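Local structure of glutathione transferase (4F0C) at residues A[173-178]-A[203-208]; A[22-27]-A[210-216]; A[101-105]-A[158-162]. The protein binds oxidized glutathione disulfide and, as a fungal glutathione transferase, probably catalyses glutathione-dependent reactions, such as conjugation to electrophilic compounds. All coordinates share one frame; numbering follows the deposited sequence.

Contact 1: A[173-178]-A[203-208]; sequences FVIWNA and WHTALI. With GDS (oxidized glutathione disulfide), chain B.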
loop_
_atom_site.group_PDB
_atom_site.type_symbol
_atom_site.label_atom_id
_atom_site.label_comp_id
_atom_site.label_asym_id
_atom_site.label_seq_id
_atom_site.Cartn_x
_atom_site.Cartn_y
_atom_site.Cartn_z
ATOM N N PHE A 173 10.347 -5.348 3.317
ATOM C CA PHE A 173 9.626 -6.514 3.843
ATOM C C PHE A 173 10.167 -7.036 5.166
ATOM O O PHE A 173 9.512 -7.862 5.823
ATOM C CB PHE A 173 9.689 -7.708 2.854
ATOM C CG PHE A 173 8.781 -7.578 1.666
ATOM C CD1 PHE A 173 7.530 -8.169 1.671
ATOM C CD2 PHE A 173 9.195 -6.907 0.520
ATOM C CE1 PHE A 173 6.691 -8.059 0.560
ATOM C CE2 PHE A 173 8.367 -6.793 -0.584
ATOM C CZ PHE A 173 7.108 -7.391 -0.575
ATOM N N VAL A 174 11.371 -6.604 5.538
ATOM C CA VAL A 174 12.100 -7.275 6.609
ATOM C C VAL A 174 11.371 -7.198 7.948
ATOM O O VAL A 174 11.182 -8.226 8.602
ATOM C CB VAL A 174 13.541 -6.718 6.751
ATOM C CG1 VAL A 174 14.203 -7.297 8.011
ATOM C CG2 VAL A 174 14.353 -7.093 5.501
ATOM N N ILE A 175 10.963 -5.993 8.362
ATOM C CA ILE A 175 10.472 -5.846 9.748
ATOM C C ILE A 175 9.176 -6.642 10.003
ATOM O O ILE A 175 9.078 -7.349 11.019
ATOM C CB ILE A 175 10.380 -4.373 10.235
ATOM C CG1 ILE A 175 10.160 -4.316 11.759
ATOM C CG2 ILE A 175 9.291 -3.583 9.463
ATOM C CD1 ILE A 175 11.383 -4.743 12.602
ATOM N N TRP A 176 8.223 -6.590 9.066
ATOM C CA TRP A 176 7.001 -7.380 9.241
ATOM C C TRP A 176 7.253 -8.883 9.132
ATOM O O TRP A 176 6.574 -9.680 9.796
ATOM C CB TRP A 176 5.911 -6.960 8.258
ATOM C CG TRP A 176 5.126 -5.743 8.697
ATOM C CD1 TRP A 176 5.184 -4.481 8.152
ATOM C CD2 TRP A 176 4.163 -5.674 9.767
ATOM N NE1 TRP A 176 4.323 -3.649 8.821
ATOM C CE2 TRP A 176 3.674 -4.354 9.802
ATOM C CE3 TRP A 176 3.648 -6.616 10.677
ATOM C CZ2 TRP A 176 2.715 -3.935 10.726
ATOM C CZ3 TRP A 176 2.691 -6.202 11.599
ATOM C CH2 TRP A 176 2.232 -4.877 11.615
ATOM N N ASN A 177 8.202 -9.291 8.294
ATOM C CA ASN A 177 8.520 -10.735 8.232
ATOM C C ASN A 177 9.118 -11.222 9.529
ATOM O O ASN A 177 8.822 -12.330 9.986
ATOM C CB ASN A 177 9.423 -11.094 7.037
ATOM C CG ASN A 177 8.649 -11.151 5.726
ATOM O OD1 ASN A 177 7.419 -11.304 5.724
ATOM N ND2 ASN A 177 9.358 -11.053 4.607
ATOM N N ALA A 178 9.951 -10.388 10.148
ATOM C CA ALA A 178 10.572 -10.779 11.410
ATOM C C ALA A 178 9.482 -10.910 12.480
ATOM O O ALA A 178 9.481 -11.844 13.271
ATOM C CB ALA A 178 11.646 -9.735 11.843
ATOM N N TRP A 203 16.527 -15.625 2.027
ATOM C CA TRP A 203 16.543 -14.192 1.733
ATOM C C TRP A 203 16.400 -13.366 2.999
ATOM O O TRP A 203 17.156 -12.405 3.226
ATOM C CB TRP A 203 15.393 -13.938 0.770
ATOM C CG TRP A 203 14.883 -12.536 0.452
ATOM C CD1 TRP A 203 15.433 -11.633 -0.404
ATOM C CD2 TRP A 203 13.616 -11.997 0.849
ATOM N NE1 TRP A 203 14.601 -10.534 -0.544
ATOM C CE2 TRP A 203 13.468 -10.748 0.205
ATOM C CE3 TRP A 203 12.584 -12.456 1.693
ATOM C CZ2 TRP A 203 12.340 -9.940 0.390
ATOM C CZ3 TRP A 203 11.461 -11.655 1.871
ATOM C CH2 TRP A 203 11.350 -10.411 1.222
ATOM N N HIS A 204 15.433 -13.732 3.833
ATOM C CA HIS A 204 15.238 -13.024 5.109
ATOM C C HIS A 204 16.498 -13.122 5.958
ATOM O O HIS A 204 16.935 -12.147 6.561
ATOM C CB HIS A 204 14.045 -13.605 5.872
ATOM C CG HIS A 204 13.727 -12.870 7.139
ATOM N ND1 HIS A 204 13.108 -11.638 7.145
ATOM C CD2 HIS A 204 13.938 -13.195 8.436
ATOM C CE1 HIS A 204 12.964 -11.229 8.397
ATOM N NE2 HIS A 204 13.453 -12.158 9.200
ATOM N N THR A 205 17.114 -14.299 6.006
ATOM C CA THR A 205 18.298 -14.459 6.845
ATOM C C THR A 205 19.444 -13.617 6.323
ATOM O O THR A 205 20.207 -13.035 7.103
ATOM C CB THR A 205 18.716 -15.960 6.955
ATOM O OG1 THR A 205 17.639 -16.675 7.558
ATOM C CG2 THR A 205 20.012 -16.142 7.794
ATOM N N ALA A 206 19.579 -13.555 5.004
ATOM C CA ALA A 206 20.642 -12.759 4.427
ATOM C C ALA A 206 20.422 -11.277 4.810
ATOM O O ALA A 206 21.375 -10.576 5.156
ATOM C CB ALA A 206 20.710 -12.945 2.912
ATOM N N LEU A 207 19.164 -10.835 4.820
ATOM C CA LEU A 207 18.839 -9.447 5.153
ATOM C C LEU A 207 19.137 -9.116 6.609
ATOM O O LEU A 207 19.818 -8.136 6.896
ATOM C CB LEU A 207 17.363 -9.134 4.807
ATOM C CG LEU A 207 17.074 -9.041 3.304
ATOM C CD1 LEU A 207 15.609 -9.303 2.966
ATOM C CD2 LEU A 207 17.512 -7.653 2.791
ATOM N N ILE A 208 18.661 -9.935 7.538
ATOM C CA ILE A 208 18.794 -9.582 8.952
ATOM C C ILE A 208 20.213 -9.783 9.481
ATOM O O ILE A 208 20.532 -9.313 10.566
ATOM C CB ILE A 208 17.792 -10.338 9.855
ATOM C CG1 ILE A 208 18.088 -11.839 9.874
ATOM C CG2 ILE A 208 16.335 -10.062 9.415
ATOM C CD1 ILE A 208 17.167 -12.622 10.821
HETATM N N1 GDS B . 0.929 2.410 5.527
HETATM C CA1 GDS B . 1.547 3.098 6.724
HETATM C C1 GDS B . 3.123 3.137 6.611
HETATM O OE1 GDS B . 3.724 2.169 6.055
HETATM O OE2 GDS B . 3.693 4.187 7.024
HETATM C CB1 GDS B . 1.157 2.393 8.071
HETATM C CG1 GDS B . 1.791 3.114 9.283
HETATM C CD1 GDS B . 1.254 2.510 10.541
HETATM O O1 GDS B . 0.470 1.577 10.591
HETATM N N2 GDS B . 1.733 3.103 11.692
HETATM C CA2 GDS B . 1.293 2.661 13.030
HETATM C C2 GDS B . 0.629 3.803 13.761
HETATM O O2 GDS B . 1.123 4.933 13.711
HETATM C CB2 GDS B . 2.504 2.273 13.909
HETATM S SG2 GDS B . 3.210 0.713 13.330
HETATM N N3 GDS B . -0.448 3.501 14.515
HETATM C CA3 GDS B . -1.092 4.540 15.269
HETATM C C3 GDS B . -2.605 4.478 15.096
HETATM O OE3 GDS B . -3.312 5.156 15.873
HETATM O OE4 GDS B . -3.008 3.796 14.136
HETATM N N4 GDS B . -0.331 -1.137 10.181
HETATM C CA4 GDS B . -0.751 -1.704 8.892
HETATM C C4 GDS B . 0.396 -1.481 7.863
HETATM O OE5 GDS B . 1.583 -1.473 8.279
HETATM O OE6 GDS B . 0.034 -1.340 6.677
HETATM C C5 GDS B . -0.716 -1.716 11.365
HETATM O O5 GDS B . -1.416 -2.728 11.433
HETATM C CA5 GDS B . -0.225 -1.081 12.659
HETATM N N5 GDS B . -1.192 -1.335 13.764
HETATM C CB5 GDS B . 1.142 -1.691 12.985
HETATM S SG5 GDS B . 1.973 -0.738 14.314
HETATM C CA6 GDS B . -4.610 0.834 14.593
HETATM C C6 GDS B . -5.664 -0.322 14.365
HETATM O OE7 GDS B . -6.849 -0.123 14.710
HETATM O OE8 GDS B . -5.241 -1.372 13.835
HETATM N N6 GDS B . -5.295 2.118 14.740
HETATM C CB6 GDS B . -3.769 0.451 15.846
HETATM C CG6 GDS B . -2.744 -0.659 15.562
HETATM C CD6 GDS B . -1.790 -0.250 14.448
HETATM O O6 GDS B . -1.498 0.912 14.141
HETATM O O HOH W 1 12.119 -10.354 4.866
#

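Contact 2: A[22-27]-A[210-216]; sequences DMLLRE and RPAIAES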
loop_
_atom_site.group_PDB
_atom_site.type_symbol
_atom_site.label_atom_id
_atom_site.label_comp_id
_atom_site.label_asym_id
_atom_site.label_seq_id
_atom_site.Cartn_x
_atom_site.Cartn_y
_atom_site.Cartn_z
ATOM N N ASP A 22 14.491 3.377 9.537
ATOM C CA ASP A 22 15.695 3.244 10.366
ATOM C C ASP A 22 16.750 2.342 9.683
ATOM O O ASP A 22 17.934 2.700 9.609
ATOM C CB ASP A 22 15.286 2.698 11.745
ATOM C CG ASP A 22 16.467 2.560 12.710
ATOM O OD1 ASP A 22 17.189 1.529 12.658
ATOM O OD2 ASP A 22 16.646 3.482 13.523
ATOM N N MET A 23 16.328 1.171 9.187
ATOM C CA MET A 23 17.256 0.257 8.483
ATOM C C MET A 23 17.953 0.946 7.302
ATOM O O MET A 23 19.167 0.861 7.166
ATOM C CB MET A 23 16.504 -0.956 7.933
ATOM C CG MET A 23 16.150 -1.972 8.996
ATOM S SD MET A 23 15.053 -3.280 8.399
ATOM C CE MET A 23 14.620 -4.020 9.985
ATOM N N LEU A 24 17.175 1.606 6.445
ATOM C CA LEU A 24 17.758 2.263 5.267
ATOM C C LEU A 24 18.719 3.383 5.641
ATOM O O LEU A 24 19.785 3.520 5.039
ATOM C CB LEU A 24 16.667 2.778 4.300
ATOM C CG LEU A 24 17.221 3.594 3.105
ATOM C CD1 LEU A 24 18.094 2.672 2.233
ATOM C CD2 LEU A 24 16.043 4.110 2.287
ATOM N N LEU A 25 18.344 4.186 6.635
ATOM C CA LEU A 25 19.220 5.286 7.054
ATOM C C LEU A 25 20.560 4.729 7.572
ATOM O O LEU A 25 21.621 5.283 7.274
ATOM C CB LEU A 25 18.545 6.139 8.133
ATOM C CG LEU A 25 17.351 6.987 7.656
ATOM C CD1 LEU A 25 16.642 7.583 8.863
ATOM C CD2 LEU A 25 17.785 8.097 6.704
ATOM N N ARG A 26 20.502 3.636 8.341
ATOM C CA ARG A 26 21.742 3.009 8.829
ATOM C C ARG A 26 22.570 2.437 7.680
ATOM O O ARG A 26 23.785 2.576 7.681
ATOM C CB ARG A 26 21.462 1.918 9.867
ATOM C CG ARG A 26 20.885 2.450 11.169
ATOM C CD ARG A 26 20.661 1.353 12.253
ATOM N NE ARG A 26 19.769 1.932 13.252
ATOM C CZ ARG A 26 20.158 2.672 14.283
ATOM N NH1 ARG A 26 21.451 2.855 14.543
ATOM N NH2 ARG A 26 19.237 3.211 15.077
ATOM N N GLU A 27 21.912 1.770 6.727
ATOM C CA GLU A 27 22.606 1.203 5.553
ATOM C C GLU A 27 23.373 2.279 4.784
ATOM O O GLU A 27 24.488 2.047 4.315
ATOM C CB GLU A 27 21.604 0.527 4.584
ATOM C CG GLU A 27 21.031 -0.805 5.076
ATOM C CD GLU A 27 21.987 -2.000 4.898
ATOM O OE1 GLU A 27 23.204 -1.810 4.751
ATOM O OE2 GLU A 27 21.501 -3.147 4.896
ATOM N N ARG A 210 22.846 -8.655 7.701
ATOM C CA ARG A 210 23.573 -7.448 7.320
ATOM C C ARG A 210 23.739 -6.542 8.555
ATOM O O ARG A 210 22.778 -6.312 9.285
ATOM C CB ARG A 210 22.814 -6.669 6.238
ATOM C CG ARG A 210 22.736 -7.361 4.867
ATOM C CD ARG A 210 21.987 -6.466 3.878
ATOM N NE ARG A 210 22.683 -5.181 3.693
ATOM C CZ ARG A 210 23.737 -5.014 2.902
ATOM N NH1 ARG A 210 24.243 -6.056 2.241
ATOM N NH2 ARG A 210 24.299 -3.813 2.782
ATOM N N PRO A 211 24.950 -6.003 8.774
ATOM C CA PRO A 211 25.231 -5.274 10.018
ATOM C C PRO A 211 24.288 -4.101 10.299
ATOM O O PRO A 211 23.876 -3.945 11.452
ATOM C CB PRO A 211 26.673 -4.785 9.814
ATOM C CG PRO A 211 27.295 -5.874 8.983
ATOM C CD PRO A 211 26.183 -6.245 7.993
ATOM N N ALA A 212 23.938 -3.311 9.285
ATOM C CA ALA A 212 23.027 -2.177 9.509
ATOM C C ALA A 212 21.642 -2.659 9.932
ATOM O O ALA A 212 21.000 -2.066 10.808
ATOM C CB ALA A 212 22.920 -1.305 8.268
ATOM N N ILE A 213 21.170 -3.735 9.310
ATOM C CA ILE A 213 19.835 -4.235 9.625
ATOM C C ILE A 213 19.831 -4.922 10.999
ATOM O O ILE A 213 18.933 -4.722 11.815
ATOM C CB ILE A 213 19.338 -5.152 8.500
ATOM C CG1 ILE A 213 19.097 -4.293 7.237
ATOM C CG2 ILE A 213 18.040 -5.851 8.881
ATOM C CD1 ILE A 213 18.500 -5.066 6.076
ATOM N N ALA A 214 20.865 -5.713 11.260
ATOM C CA ALA A 214 21.050 -6.296 12.574
ATOM C C ALA A 214 21.098 -5.201 13.654
ATOM O O ALA A 214 20.546 -5.369 14.736
ATOM C CB ALA A 214 22.323 -7.113 12.599
ATOM N N GLU A 215 21.782 -4.097 13.366
ATOM C CA GLU A 215 21.889 -2.993 14.320
ATOM C C GLU A 215 20.527 -2.337 14.543
ATOM O O GLU A 215 20.170 -2.005 15.665
ATOM C CB GLU A 215 22.912 -1.961 13.838
ATOM C CG GLU A 215 23.071 -0.756 14.782
ATOM C CD GLU A 215 24.118 0.232 14.289
ATOM O OE1 GLU A 215 25.316 -0.080 14.403
ATOM O OE2 GLU A 215 23.750 1.302 13.777
ATOM N N SER A 216 19.765 -2.146 13.462
ATOM C CA SER A 216 18.400 -1.645 13.564
ATOM C C SER A 216 17.525 -2.532 14.462
ATOM O O SER A 216 16.784 -2.028 15.324
ATOM C CB SER A 216 17.783 -1.500 12.154
ATOM O OG SER A 216 16.443 -1.078 12.231
HETATM O O HOH W 2 24.770 -3.455 6.444
#

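Contact 3: A[101-105]-A[158-162]; sequences IMTQW and RQWLV. With SO4 (sulfate ion), chain C.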
loop_
_atom_site.group_PDB
_atom_site.type_symbol
_atom_site.label_atom_id
_atom_site.label_comp_id
_atom_site.label_asym_id
_atom_site.label_seq_id
_atom_site.Cartn_x
_atom_site.Cartn_y
_atom_site.Cartn_z
ATOM N N ILE A 101 9.468 -1.642 -11.493
ATOM C CA ILE A 101 9.272 -2.950 -10.861
ATOM C C ILE A 101 9.666 -2.879 -9.373
ATOM O O ILE A 101 9.018 -3.490 -8.518
ATOM C CB ILE A 101 10.082 -4.046 -11.618
ATOM C CG1 ILE A 101 9.554 -4.175 -13.051
ATOM C CG2 ILE A 101 10.039 -5.403 -10.848
ATOM C CD1 ILE A 101 8.003 -4.451 -13.138
ATOM N N MET A 102 10.700 -2.105 -9.046
ATOM C CA MET A 102 11.002 -1.911 -7.618
ATOM C C MET A 102 9.790 -1.275 -6.912
ATOM O O MET A 102 9.424 -1.642 -5.782
ATOM C CB MET A 102 12.268 -1.066 -7.448
ATOM C CG MET A 102 12.773 -0.986 -5.994
ATOM S SD MET A 102 14.247 0.040 -5.823
ATOM C CE MET A 102 13.544 1.684 -6.021
ATOM N N THR A 103 9.164 -0.318 -7.589
ATOM C CA THR A 103 7.962 0.339 -7.062
ATOM C C THR A 103 6.777 -0.626 -6.918
ATOM O O THR A 103 6.040 -0.588 -5.926
ATOM C CB THR A 103 7.613 1.575 -7.905
ATOM O OG1 THR A 103 8.650 2.524 -7.717
ATOM C CG2 THR A 103 6.297 2.229 -7.474
ATOM N N GLN A 104 6.594 -1.480 -7.915
ATOM C CA GLN A 104 5.570 -2.522 -7.840
ATOM C C GLN A 104 5.739 -3.383 -6.572
ATOM O O GLN A 104 4.787 -3.614 -5.849
ATOM C CB GLN A 104 5.698 -3.416 -9.066
ATOM C CG GLN A 104 4.817 -4.692 -9.065
ATOM C CD GLN A 104 5.295 -5.655 -10.124
ATOM O OE1 GLN A 104 4.828 -5.616 -11.267
ATOM N NE2 GLN A 104 6.296 -6.513 -9.757
ATOM N N TRP A 105 6.959 -3.870 -6.323
ATOM C CA TRP A 105 7.204 -4.674 -5.135
ATOM C C TRP A 105 6.978 -3.875 -3.850
ATOM O O TRP A 105 6.487 -4.428 -2.870
ATOM C CB TRP A 105 8.599 -5.311 -5.175
ATOM C CG TRP A 105 8.582 -6.516 -6.113
ATOM C CD1 TRP A 105 9.024 -6.556 -7.403
ATOM C CD2 TRP A 105 8.036 -7.803 -5.821
ATOM N NE1 TRP A 105 8.812 -7.817 -7.936
ATOM C CE2 TRP A 105 8.198 -8.597 -6.979
ATOM C CE3 TRP A 105 7.447 -8.371 -4.672
ATOM C CZ2 TRP A 105 7.790 -9.944 -7.036
ATOM C CZ3 TRP A 105 7.020 -9.722 -4.727
ATOM C CH2 TRP A 105 7.180 -10.475 -5.912
ATOM N N ARG A 158 15.135 -16.236 -7.869
ATOM C CA ARG A 158 15.900 -14.987 -7.947
ATOM C C ARG A 158 16.484 -14.712 -6.577
ATOM O O ARG A 158 15.874 -15.079 -5.571
ATOM C CB ARG A 158 15.030 -13.784 -8.399
ATOM C CG ARG A 158 13.915 -13.403 -7.425
ATOM C CD ARG A 158 13.033 -12.250 -7.997
ATOM N NE ARG A 158 12.138 -12.731 -9.082
ATOM C CZ ARG A 158 11.126 -12.010 -9.576
ATOM N NH1 ARG A 158 10.893 -10.787 -9.093
ATOM N NH2 ARG A 158 10.332 -12.515 -10.531
ATOM N N GLN A 159 17.660 -14.088 -6.544
ATOM C CA GLN A 159 18.341 -13.832 -5.275
ATOM C C GLN A 159 17.648 -12.712 -4.493
ATOM O O GLN A 159 17.537 -12.776 -3.263
ATOM C CB GLN A 159 19.809 -13.455 -5.525
ATOM C CG GLN A 159 20.566 -13.283 -4.218
ATOM C CD GLN A 159 22.042 -13.123 -4.410
ATOM O OE1 GLN A 159 22.537 -12.973 -5.544
ATOM N NE2 GLN A 159 22.773 -13.153 -3.299
ATOM N N TRP A 160 17.224 -11.684 -5.221
ATOM C CA TRP A 160 16.629 -10.456 -4.663
ATOM C C TRP A 160 15.418 -10.118 -5.530
ATOM O O TRP A 160 15.333 -10.570 -6.671
ATOM C CB TRP A 160 17.635 -9.285 -4.776
ATOM C CG TRP A 160 18.943 -9.513 -4.077
ATOM C CD1 TRP A 160 20.170 -9.666 -4.648
ATOM C CD2 TRP A 160 19.147 -9.591 -2.661
ATOM N NE1 TRP A 160 21.140 -9.845 -3.668
ATOM C CE2 TRP A 160 20.533 -9.804 -2.444
ATOM C CE3 TRP A 160 18.297 -9.502 -1.555
ATOM C CZ2 TRP A 160 21.079 -9.941 -1.171
ATOM C CZ3 TRP A 160 18.853 -9.652 -0.279
ATOM C CH2 TRP A 160 20.226 -9.848 -0.104
ATOM N N LEU A 161 14.507 -9.279 -5.044
ATOM C CA LEU A 161 13.259 -9.064 -5.794
ATOM C C LEU A 161 13.443 -8.394 -7.153
ATOM O O LEU A 161 12.767 -8.753 -8.103
ATOM C CB LEU A 161 12.258 -8.244 -4.965
ATOM C CG LEU A 161 11.746 -9.056 -3.772
ATOM C CD1 LEU A 161 10.941 -8.150 -2.816
ATOM C CD2 LEU A 161 10.893 -10.234 -4.233
ATOM N N VAL A 162 14.357 -7.430 -7.255
ATOM C CA VAL A 162 14.486 -6.674 -8.508
ATOM C C VAL A 162 15.908 -6.548 -8.933
ATOM O O VAL A 162 16.781 -6.307 -8.101
ATOM C CB VAL A 162 13.924 -5.226 -8.359
ATOM C CG1 VAL A 162 13.913 -4.526 -9.724
ATOM C CG2 VAL A 162 12.478 -5.288 -7.754
HETATM S S SO4 C . 8.205 -9.479 -11.332
HETATM O O1 SO4 C . 6.846 -9.088 -10.928
HETATM O O2 SO4 C . 8.537 -8.905 -12.618
HETATM O O3 SO4 C . 9.281 -8.922 -10.479
HETATM O O4 SO4 C . 8.246 -10.913 -11.304
#

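Contact 1: A[173-178]-A[203-208]
N177 reaches between H204 and W203 of the facing helix. Its CB lies 3.7 Å from H204 ND1. With CG placed anti to the carbonyl carbon (chi1 -78°), the amide turns toward W203. At the tip, ND2 comes to 3.5 Å from W203 CZ3. The amide and indole planes stand 66° apart. ND2 also donates to a water oxygen at 2.9 Å. That water lies in the plane of the H204 ring at its edge and is hydrogen-bonded to ND1, 2.8 Å away. The other amide atom, OD1, takes a weak hydrogen bond from Q113 of helix 96-126.

These helices, 174-184 and 198-209, belong to the all-helical C-terminal domain of the glutathione transferase fold. The axes of the two short segments come within 10.8 Å, and their directions differ by 115°. Water bridges them, and no direct hydrogen bond does. The H204 edge also faces the backbone of the other helix, with CE1 near V174 O, an oxygen already used by A178 N. I208 CG2 lies above one face of the imidazole, toward its rim.

V174 spreads its two branches. CG1 meets I208 CG2, and CG2 touches L207 CD1 at 3.6 Å. F173 packs on the W203 indole, whose edge points at the F173 face in an offset T-shaped pair, with centroids 5.9 Å apart. W203 NE1 is held by D170. W176 turns to the glutathione pocket, where CZ2 packs near CB5 of the bound disulfide and NE1 bonds N17 OD1.

Contact 2: A[22-27]-A[210-216]
E27 and R210 meet side-on, their carboxylate and guanidinium planes 32° apart. R210 NE donates to E27 OE2 at 2.6 Å, and R210 NH2 to E27 OE1 at 3.0 Å. Both bonds are nearly straight and lie close to the guanidinium plane. E27 bends at chi2 (-79°), which folds its carboxylate back over A212 CB. A water links E27 OE1 to A212 N in the first turn of helix 211-227.

Helix 18-28 belongs to the thioredoxin-like N-terminal domain. Helix 211-227 packs with the helical C-terminal domain as its closing helix, so the contact lies between the two domains of the glutathione transferase fold.

At the other end, R26 is turned nearly at right angles to E215, with planes 81° apart. NH1 reaches E215 OE2 at 2.9 Å, while NE and NH2 grip D22 side-on. R26 sits between two acids in a salt-bridge network. D22 OD1 is held twice, from opposite faces of its carboxylate: by R26 NE and by S216 OG, each at 2.7 Å. Between the charged groups, R26 CB packs on A212 CB at 3.9 Å. To one side, M23 SD lies 4.0 Å from I213 CG2. M23 CG packs against S216 OG.

Contact 3: A[101-105]-A[158-162]
W105 has CG anti to the carbonyl carbon (chi1 -78°), which swings its indole out to L161 and R158. R158 has CG between its backbone N and carbonyl carbon (chi1 64°). A second bend, at chi3, carries its guanidinium near the indole nitrogen, with R158 NH1 3.8 Å from W105 NE1.

L161 CD2 sits over one face of W105 in a CH-pi contact, 3.8 Å from the centroid of the six-membered ring. It stands almost straight above it. V162 fills the side nearer the helix backbone. Its CG2 lies 3.7 Å from W105 CD1 and equally close to M102 CA. I101 CG2 packs on the same methyl.

Polar groups gather round a sulfate, probably from the crystallisation liquor. W105 NE1 gives its N-H to sulfate O3 at 2.8 Å in a nearly straight bond. R158 NH1 donates to the same oxygen, also at 2.8 Å, and R158 NH2 reaches O4 at 2.7 Å. Q104 NE2 adds a bond to O1. The indole and guanidinium planes are 78° apart, and no hydrogen bond joins the two groups. O3 links them in this crystal. R158 NH1 also donates to L161 O of its own loop at 2.9 Å, in a bent bond with that oxygen tilted from the guanidinium plane.

W72 of the second subunit bonds the sulfate through NE1 and meets W105 edge-to-face. The site thus lies at the dimer interface, where helix 96-126 faces residues of the partner subunit's N-terminal domain, as in other dimeric glutathione transferases.

In the fold
Contact 1 lies between the others, its centre about 12 Å from that of contact 2 and about 14 Å from that of contact 3. L207 O meets I213 CB at 3.4 Å, where helix 198-209 gives way to helix 211-227, and V174 CG1 meets M23 CE at 3.8 Å. Toward contact 3, F173 CE2 packs on L161 CD1 at 3.7 Å. The D170 carboxylate that holds W203 also takes L161 N. Contacts 2 and 3 do not touch, with nearest atoms about 6 Å apart. W176 places contact 1 at the ligand. The D22 and W105 side chains are about 12 Å and 11 Å, respectively, from a bound disulfide, so contacts 2 and 3 stand back.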